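Local coordinates for 3-keto-5-aminohexanoate cleavage protein (Archaeoglobus fulgidus, PDB 3LOT) that probably cleaves 3-keto-5-aminohexanoate as a zinc-dependent enzyme of the beta-keto acid cleavage family, which has a TIM-barrel fold, at residues 111-116 with 170-175; 201-206 with 217-222. All blocks are in the same frame, centred on the assembly; numbering follows the deposited sequence. Where two conformers were deposited one is given.

Contact 1 of 2, residues 111-116 with 170-175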
ATOM      1  N   ILE D 111       3.838   0.080 -33.548  1.00 11.85           N
ATOM      2  CA  ILE D 111       3.455  -0.379 -32.218  1.00 11.97           C
ATOM      3  C   ILE D 111       2.046  -0.985 -32.368  1.00 12.72           C
ATOM      4  O   ILE D 111       1.250  -0.565 -33.240  1.00 12.36           O
ATOM      5  CB  ILE D 111       3.554   0.810 -31.205  1.00 12.58           C
ATOM      6  CG1 ILE D 111       3.205   0.385 -29.771  1.00 11.06           C
ATOM      7  CG2 ILE D 111       2.671   2.037 -31.660  1.00 10.91           C
ATOM      8  CD1 ILE D 111       3.779   1.293 -28.752  1.00 11.54           C
ATOM      9  N   ALA D 112       1.763  -2.015 -31.591  1.00 12.66           N
ATOM     10  CA  ALA D 112       0.443  -2.630 -31.580  1.00 13.18           C
ATOM     11  C   ALA D 112       0.143  -3.221 -30.203  1.00 15.05           C
ATOM     12  O   ALA D 112       1.064  -3.476 -29.424  1.00 14.05           O
ATOM     13  CB  ALA D 112       0.302  -3.668 -32.628  1.00 12.50           C
ATOM     14  N   THR D 113      -1.133  -3.401 -29.884  1.00 15.28           N
ATOM     15  CA  THR D 113      -1.442  -3.802 -28.525  1.00 17.72           C
ATOM     16  C   THR D 113      -1.229  -5.314 -28.396  1.00 19.24           C
ATOM     17  O   THR D 113      -1.324  -6.039 -29.377  1.00 20.64           O
ATOM     18  CB  THR D 113      -2.835  -3.321 -28.037  1.00 17.34           C
ATOM     19  OG1 THR D 113      -3.890  -3.877 -28.807  1.00 17.83           O
ATOM     20  CG2 THR D 113      -2.907  -1.833 -28.139  1.00 19.98           C
ATOM     21  N   PHE D 114      -0.940  -5.737 -27.166  1.00 19.98           N
ATOM     22  CA  PHE D 114      -0.449  -7.063 -26.815  1.00 20.94           C
ATOM     23  C   PHE D 114      -1.030  -7.329 -25.423  1.00 21.57           C
ATOM     24  O   PHE D 114      -0.401  -6.985 -24.438  1.00 21.86           O
ATOM     25  CB  PHE D 114       1.093  -7.000 -26.745  1.00 20.90           C
ATOM     26  CG  PHE D 114       1.791  -8.327 -26.796  1.00 18.95           C
ATOM     27  CD1 PHE D 114       1.662  -9.226 -25.772  1.00 18.16           C
ATOM     28  CD2 PHE D 114       2.617  -8.627 -27.855  1.00 18.22           C
ATOM     29  CE1 PHE D 114       2.353 -10.423 -25.795  1.00 22.97           C
ATOM     30  CE2 PHE D 114       3.336  -9.811 -27.910  1.00 20.31           C
ATOM     31  CZ  PHE D 114       3.222 -10.737 -26.872  1.00 19.42           C
ATOM     32  N   ASN D 115      -2.236  -7.903 -25.389  1.00 20.62           N
ATOM     33  CA  ASN D 115      -2.979  -8.247 -24.159  1.00 20.77           C
ATOM     34  C   ASN D 115      -2.417  -9.441 -23.345  1.00 19.24           C
ATOM     35  O   ASN D 115      -2.146 -10.527 -23.890  1.00 20.56           O
ATOM     36  CB  ASN D 115      -4.386  -8.498 -24.561  1.00 19.96           C
ATOM     37  CG  ASN D 115      -4.999  -7.264 -25.174  1.00 24.06           C
ATOM     38  OD1 ASN D 115      -5.427  -6.354 -24.439  1.00 28.85           O
ATOM     39  ND2 ASN D 115      -5.029  -7.200 -26.532  1.00 24.69           N
HETATM   40  N   MSE D 116      -2.214  -9.220 -22.055  1.00 16.59           N
HETATM   41  CA  MSE D 116      -1.315 -10.100 -21.269  1.00 14.53           C
HETATM   42  C   MSE D 116      -1.966 -11.167 -20.397  1.00 13.81           C
HETATM   43  O   MSE D 116      -1.301 -11.721 -19.518  1.00 13.97           O
HETATM   44  CB  MSE D 116      -0.420  -9.221 -20.404  1.00 14.09           C
HETATM   45  CG  MSE D 116       0.569  -8.473 -21.164  1.00 12.17           C
HETATM   46 SE   MSE D 116       1.864  -9.659 -21.986  0.75 11.15          SE
HETATM   47  CE  MSE D 116       2.299 -10.801 -20.535  1.00 15.33           C
ATOM     48  N   LYS D 170       6.640  -2.863 -31.999  1.00 12.39           N
ATOM     49  CA  LYS D 170       6.797  -2.800 -30.560  1.00 13.09           C
ATOM     50  C   LYS D 170       5.509  -3.241 -29.880  1.00 13.46           C
ATOM     51  O   LYS D 170       4.430  -2.742 -30.208  1.00 12.29           O
ATOM     52  CB  LYS D 170       7.115  -1.409 -30.046  1.00 13.46           C
ATOM     53  CG  LYS D 170       7.491  -1.459 -28.558  1.00 16.55           C
ATOM     54  CD  LYS D 170       8.033  -0.178 -28.024  1.00 19.91           C
ATOM     55  CE  LYS D 170       8.462  -0.301 -26.518  1.00 19.84           C
ATOM     56  NZ  LYS D 170       9.684  -1.114 -26.338  1.00 19.41           N
ATOM     57  N   PRO D 171       5.625  -4.143 -28.897  1.00 14.23           N
ATOM     58  CA  PRO D 171       4.474  -4.487 -28.092  1.00 14.55           C
ATOM     59  C   PRO D 171       4.103  -3.411 -27.078  1.00 14.35           C
ATOM     60  O   PRO D 171       4.940  -2.897 -26.332  1.00 14.68           O
ATOM     61  CB  PRO D 171       4.933  -5.769 -27.357  1.00 15.07           C
ATOM     62  CG  PRO D 171       6.150  -6.198 -28.051  1.00 14.65           C
ATOM     63  CD  PRO D 171       6.774  -5.011 -28.596  1.00 14.17           C
ATOM     64  N   GLU D 172       2.825  -3.088 -27.043  1.00 15.14           N
ATOM     65  CA  GLU D 172       2.276  -2.309 -25.956  1.00 14.09           C
ATOM     66  C   GLU D 172       1.462  -3.293 -25.148  1.00 14.44           C
ATOM     67  O   GLU D 172       0.452  -3.784 -25.631  1.00 14.26           O
ATOM     68  CB  GLU D 172       1.387  -1.200 -26.473  1.00 15.27           C
ATOM     69  CG  GLU D 172       0.768  -0.393 -25.342  1.00 15.12           C
ATOM     70  CD  GLU D 172      -0.018   0.791 -25.809  1.00 19.51           C
ATOM     71  OE1 GLU D 172      -1.187   0.602 -26.153  1.00 23.56           O
ATOM     72  OE2 GLU D 172       0.503   1.913 -25.745  1.00 23.26           O
ATOM     73  N   LEU D 173       1.878  -3.522 -23.900  1.00 13.74           N
ATOM     74  CA  LEU D 173       1.493  -4.718 -23.169  1.00 13.94           C
ATOM     75  C   LEU D 173       0.352  -4.337 -22.267  1.00 13.65           C
ATOM     76  O   LEU D 173       0.565  -3.682 -21.269  1.00 14.89           O
ATOM     77  CB  LEU D 173       2.679  -5.226 -22.361  1.00 13.72           C
ATOM     78  CG  LEU D 173       3.942  -5.602 -23.187  1.00 14.02           C
ATOM     79  CD1 LEU D 173       5.118  -5.705 -22.253  1.00 16.59           C
ATOM     80  CD2 LEU D 173       3.709  -6.921 -23.925  1.00 16.47           C
ATOM     81  N   GLU D 174      -0.839  -4.781 -22.619  0.60 13.80           N
ATOM     82  CA  GLU D 174      -2.041  -4.313 -21.958  0.60 13.37           C
ATOM     83  C   GLU D 174      -2.216  -5.195 -20.739  0.60 12.68           C
ATOM     84  O   GLU D 174      -2.185  -6.435 -20.865  0.60 11.56           O
ATOM     85  CB  GLU D 174      -3.248  -4.443 -22.880  0.60 14.13           C
ATOM     86  CG  GLU D 174      -3.002  -4.008 -24.334  0.60 15.87           C
ATOM     87  CD  GLU D 174      -2.595  -2.554 -24.491  0.60 18.08           C
ATOM     88  OE1 GLU D 174      -2.866  -1.734 -23.584  0.60 20.30           O
ATOM     89  OE2 GLU D 174      -1.983  -2.234 -25.539  0.60 21.63           O
ATOM     90  N   CYS D 175      -2.308  -4.561 -19.579  1.00 11.36           N
ATOM     91  CA  CYS D 175      -2.540  -5.250 -18.334  1.00 13.02           C
ATOM     92  C   CYS D 175      -3.794  -4.758 -17.619  1.00 12.26           C
ATOM     93  O   CYS D 175      -3.909  -3.584 -17.313  1.00 12.84           O
ATOM     94  CB  CYS D 175      -1.369  -5.070 -17.382  1.00 12.81           C
ATOM     95  SG  CYS D 175       0.210  -5.739 -18.059  1.00 16.03           S
TER
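Ile111 to Asn115 and Lys170 to Glu174 pair as neighbouring parallel strands in the wall of the TIM barrel, their short axes 4.5 Å apart and 38° from parallel, a strong twist. The backbone ladder starts with Ala112 N on Lys170 O (3.1 Å) and Glu172 N on Ala112 O. The link from Phe114 N to Glu172 O is weak because its N-H points well off the acceptor. Glu174 N then bonds to Phe114 O, and Met116 N closes the series on Glu174 O, beyond the end of its own strand.

Ile111, Thr113, Asn115, Lys170, Glu172 and Glu174 share one sheet face. Thr113 lies close to the zinc ligand His50, and Thr113 OG1 and Asn115 ND2 both bond to an unidentified ligand, consistent with Thr113 and Asn115 lining the pocket around the zinc ion. The extended chain of Glu172 runs beside Thr113, pointing the same way, with OE1 3.6 Å from Thr113 CG2. In the conformer described, one of two for Glu174, its OE1 accepts from Gln200 NE2 of the next strand, and the side chain of Asn115 crosses that of Glu174, bringing Asn115 OD1 to 3.3 Å from Glu174 CB.

Ala112, Phe114, Pro171 and Leu173 occupy the other face, toward helices 154-166 and 178-189. A chi1 of -163° sets Phe114 CG anti to the backbone N, and the side chain lies beside those of Pro171 and Leu173, pointing the same way; Phe164 meets its ring edge-to-face. Phe114 CD2 touches Pro171 CB at 3.7 Å, while CD1 meets Leu173 CD2 at 3.6 Å. The same Leu173 methyl is shared with selenomethionine Met116, whose bent chain crosses the leucine and places SE 3.8 Å from Leu173 CD2.

Contact 2 of 2, residues 201-206 with 217-222; sequences FIHGIL and LFMKQT
Met219 and Lys220 pack helix 213-226 onto Phe201 and His203 of strand 197-203; the axes of residues 217-222 and 201-203 lie 9.8 Å apart and run nearly antiparallel (160°). The strand directs Phe201 and His203 at the helix; Ile202 between them points away from it, its side chain about 7 Å from the zinc ion at the nearest atoms.

Along the helix, Leu217 and Phe218 point away from the strand and serve the assembly. Leu217 packs on Leu217 of the third subunit, and the Phe218 ring stacks on Phe218 of the second.

Met219, a selenomethionine, carries the contact. Its CB sits over the centre of the Phe201 ring, 4.2 Å from the centroid and 9° off the normal, a CH-pi contact. Its CG lies against the imidazole of His203, 3.6 Å from CE1 and almost as near NE2, an atom buried here without a polar partner. ND1, by contrast, is bonded to Gly210 O, which ties the imidazole to the loop after the strand. The Met219 chain bends at chi2, and chi3 of -82° sets CE against the strand, 3.8 Å from Phe201 CD1.

Lys220 meets the far part of the same ring through the root of its side chain: Phe201 CE2 is 3.7 Å from Lys220 CA and 3.9 Å from Lys220 CB. Its chain then leads off to a salt bridge between NZ and Asp224. Gln221 is again turned away, bonding to Glu214 of the third subunit. Thr222 returns its OG1 to Phe218 O (2.7 Å), a carbonyl that also accepts Thr222 N from the opposite face of its plane.

Such a helix laid back antiparallel over its preceding strand is the strand-helix half of a beta-alpha-beta unit of the TIM barrel.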
ATOM      1  N   PHE D 201      -1.857   0.157 -18.258  1.00 13.45           N
ATOM      2  CA  PHE D 201      -2.657  -0.326 -17.164  1.00 13.25           C
ATOM      3  C   PHE D 201      -4.091   0.084 -17.481  1.00 13.08           C
ATOM      4  O   PHE D 201      -4.322   1.267 -17.749  1.00 14.25           O
ATOM      5  CB  PHE D 201      -2.208   0.331 -15.876  1.00 13.22           C
ATOM      6  CG  PHE D 201      -0.756   0.085 -15.508  1.00 14.72           C
ATOM      7  CD1 PHE D 201      -0.136  -1.110 -15.762  1.00 13.61           C
ATOM      8  CD2 PHE D 201      -0.045   1.054 -14.803  1.00 15.04           C
ATOM      9  CE1 PHE D 201       1.172  -1.325 -15.344  1.00 14.05           C
ATOM     10  CE2 PHE D 201       1.267   0.826 -14.408  1.00 14.45           C
ATOM     11  CZ  PHE D 201       1.868  -0.353 -14.694  1.00 13.75           C
ATOM     12  N   ILE D 202      -5.018  -0.878 -17.531  1.00 12.16           N
ATOM     13  CA  ILE D 202      -6.418  -0.618 -17.919  1.00 12.12           C
ATOM     14  C   ILE D 202      -7.349  -0.894 -16.737  1.00 11.93           C
ATOM     15  O   ILE D 202      -7.429  -2.019 -16.215  1.00 12.38           O
ATOM     16  CB  ILE D 202      -6.837  -1.427 -19.136  1.00 13.32           C
ATOM     17  CG1 ILE D 202      -5.812  -1.186 -20.298  1.00 14.99           C
ATOM     18  CG2 ILE D 202      -8.264  -1.039 -19.585  1.00 11.54           C
ATOM     19  CD1 ILE D 202      -6.279  -1.633 -21.702  1.00 17.47           C
ATOM     20  N   HIS D 203      -8.051   0.140 -16.321  1.00 11.37           N
ATOM     21  CA  HIS D 203      -8.832   0.109 -15.076  1.00 11.30           C
ATOM     22  C   HIS D 203     -10.302   0.246 -15.367  1.00 12.13           C
ATOM     23  O   HIS D 203     -10.711   1.162 -16.083  1.00 12.87           O
ATOM     24  CB  HIS D 203      -8.335   1.240 -14.142  1.00 11.08           C
ATOM     25  CG  HIS D 203      -6.981   0.960 -13.541  1.00 10.63           C
ATOM     26  ND1 HIS D 203      -6.817   0.458 -12.263  1.00  8.12           N
ATOM     27  CD2 HIS D 203      -5.734   1.076 -14.059  1.00 10.48           C
ATOM     28  CE1 HIS D 203      -5.530   0.297 -12.016  1.00  9.99           C
ATOM     29  NE2 HIS D 203      -4.848   0.645 -13.099  1.00 13.05           N
ATOM     30  N   GLY D 204     -11.090  -0.648 -14.790  1.00 11.90           N
ATOM     31  CA  GLY D 204     -12.529  -0.532 -14.765  1.00 11.87           C
ATOM     32  C   GLY D 204     -13.277  -1.527 -15.636  1.00 11.39           C
ATOM     33  O   GLY D 204     -14.454  -1.358 -15.859  1.00 12.22           O
ATOM     34  N   ILE D 205     -12.620  -2.534 -16.180  1.00 11.95           N
ATOM     35  CA  ILE D 205     -13.308  -3.563 -16.942  1.00 11.89           C
ATOM     36  C   ILE D 205     -13.927  -4.580 -15.971  1.00 12.46           C
ATOM     37  O   ILE D 205     -13.312  -4.955 -14.955  1.00 11.38           O
ATOM     38  CB  ILE D 205     -12.383  -4.285 -17.959  1.00 11.63           C
ATOM     39  CG1 ILE D 205     -11.817  -3.290 -18.973  1.00 12.97           C
ATOM     40  CG2 ILE D 205     -13.132  -5.421 -18.675  1.00 13.16           C
ATOM     41  CD1 ILE D 205     -12.816  -2.494 -19.725  1.00 13.24           C
ATOM     42  N   LEU D 206     -15.158  -5.010 -16.284  1.00 12.22           N
ATOM     43  CA  LEU D 206     -15.802  -6.069 -15.517  1.00 12.68           C
ATOM     44  C   LEU D 206     -15.081  -7.338 -15.963  1.00 13.40           C
ATOM     45  O   LEU D 206     -15.260  -7.790 -17.101  1.00 12.86           O
ATOM     46  CB  LEU D 206     -17.317  -6.106 -15.761  1.00 12.95           C
ATOM     47  CG  LEU D 206     -18.137  -7.258 -15.104  1.00 11.65           C
ATOM     48  CD1 LEU D 206     -17.894  -7.337 -13.611  1.00 11.96           C
ATOM     49  CD2 LEU D 206     -19.616  -7.217 -15.392  1.00 13.70           C
ATOM     50  N   LEU D 217      -2.188   2.632  -8.017  1.00 11.04           N
ATOM     51  CA  LEU D 217      -0.893   2.646  -7.338  1.00 12.63           C
ATOM     52  C   LEU D 217      -0.298   1.253  -7.247  1.00 12.78           C
ATOM     53  O   LEU D 217       0.914   1.063  -7.520  1.00 14.64           O
ATOM     54  CB  LEU D 217      -0.990   3.294  -5.969  1.00 12.60           C
ATOM     55  CG  LEU D 217       0.370   3.537  -5.300  1.00 15.13           C
ATOM     56  CD1 LEU D 217       1.285   4.549  -6.102  1.00 14.11           C
ATOM     57  CD2 LEU D 217       0.101   4.013  -3.886  1.00 16.10           C
ATOM     58  N   PHE D 218      -1.149   0.284  -6.896  1.00 12.43           N
ATOM     59  CA  PHE D 218      -0.691  -1.087  -6.719  1.00 11.87           C
ATOM     60  C   PHE D 218      -0.201  -1.708  -8.044  1.00 12.16           C
ATOM     61  O   PHE D 218       0.792  -2.425  -8.035  1.00 12.46           O
ATOM     62  CB  PHE D 218      -1.738  -1.949  -6.003  1.00 12.23           C
ATOM     63  CG  PHE D 218      -1.164  -3.189  -5.411  1.00 12.14           C
ATOM     64  CD1 PHE D 218      -0.409  -3.127  -4.260  1.00 13.39           C
ATOM     65  CD2 PHE D 218      -1.312  -4.406  -6.041  1.00 13.27           C
ATOM     66  CE1 PHE D 218       0.162  -4.264  -3.722  1.00 13.29           C
ATOM     67  CE2 PHE D 218      -0.717  -5.549  -5.523  1.00 13.11           C
ATOM     68  CZ  PHE D 218       0.008  -5.480  -4.363  1.00 13.01           C
HETATM   69  N   MSE D 219      -0.861  -1.398  -9.174  1.00 12.29           N
HETATM   70  CA  MSE D 219      -0.440  -1.873 -10.480  1.00 12.57           C
HETATM   71  C   MSE D 219       0.973  -1.371 -10.745  1.00 12.81           C
HETATM   72  O   MSE D 219       1.859  -2.153 -11.059  1.00 12.98           O
HETATM   73  CB  MSE D 219      -1.392  -1.401 -11.606  1.00 13.54           C
HETATM   74  CG  MSE D 219      -2.779  -2.001 -11.595  1.00 12.14           C
HETATM   75 SE   MSE D 219      -2.861  -3.732 -12.459  0.75 10.69          SE
HETATM   76  CE  MSE D 219      -3.010  -3.185 -14.351  1.00  8.92           C
ATOM     77  N   LYS D 220       1.192  -0.073 -10.590  1.00 12.77           N
ATOM     78  CA  LYS D 220       2.471   0.517 -10.951  1.00 13.55           C
ATOM     79  C   LYS D 220       3.569  -0.019 -10.041  1.00 13.48           C
ATOM     80  O   LYS D 220       4.649  -0.354 -10.509  1.00 13.47           O
ATOM     81  CB  LYS D 220       2.394   2.067 -10.928  1.00 14.52           C
ATOM     82  CG  LYS D 220       3.715   2.780 -11.344  1.00 14.31           C
ATOM     83  CD  LYS D 220       4.576   3.161 -10.198  1.00 14.89           C
ATOM     84  CE  LYS D 220       5.795   4.011 -10.672  1.00 15.83           C
ATOM     85  NZ  LYS D 220       6.630   4.459  -9.535  1.00 12.46           N
ATOM     86  N   GLN D 221       3.289  -0.087  -8.746  1.00 13.45           N
ATOM     87  CA  GLN D 221       4.257  -0.629  -7.764  1.00 13.51           C
ATOM     88  C   GLN D 221       4.580  -2.097  -8.030  1.00 12.82           C
ATOM     89  O   GLN D 221       5.718  -2.539  -7.831  1.00 13.32           O
ATOM     90  CB  GLN D 221       3.734  -0.476  -6.347  1.00 13.25           C
ATOM     91  CG  GLN D 221       3.667   0.944  -5.873  1.00 13.30           C
ATOM     92  CD  GLN D 221       2.989   1.044  -4.496  1.00 15.95           C
ATOM     93  OE1 GLN D 221       2.205   0.162  -4.122  1.00 17.23           O
ATOM     94  NE2 GLN D 221       3.269   2.151  -3.744  1.00 15.81           N
ATOM     95  N   THR D 222       3.599  -2.861  -8.512  1.00 13.29           N
ATOM     96  CA  THR D 222       3.869  -4.259  -8.882  1.00 13.06           C
ATOM     97  C   THR D 222       4.848  -4.323 -10.055  1.00 13.38           C
ATOM     98  O   THR D 222       5.790  -5.118 -10.053  1.00 14.77           O
ATOM     99  CB  THR D 222       2.562  -5.039  -9.195  1.00 12.91           C
ATOM    100  OG1 THR D 222       1.713  -4.984  -8.053  1.00  9.83           O
ATOM    101  CG2 THR D 222       2.849  -6.501  -9.574  1.00 11.38           C
TER

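Overall arrangement
The two contacts lie in series along the chain, contact 1 closing before contact 2 opens, with centres about 15 Å apart. They share one curled sheet: strand 170-175 of contact 1 is the direct neighbour of strand 197-203, which supplies residues 201-203 of contact 2, and Cys175 O is probably hydrogen-bonded to Ile202 N where they meet. Helix 178-189, which links these strands, packs against both contacts. Contact 1 thus joins strand to strand within the barrel wall, beside the zinc pocket, whereas contact 2 joins wall to outer helix and places helix 213-226 where it can also meet other subunits of the tetramer.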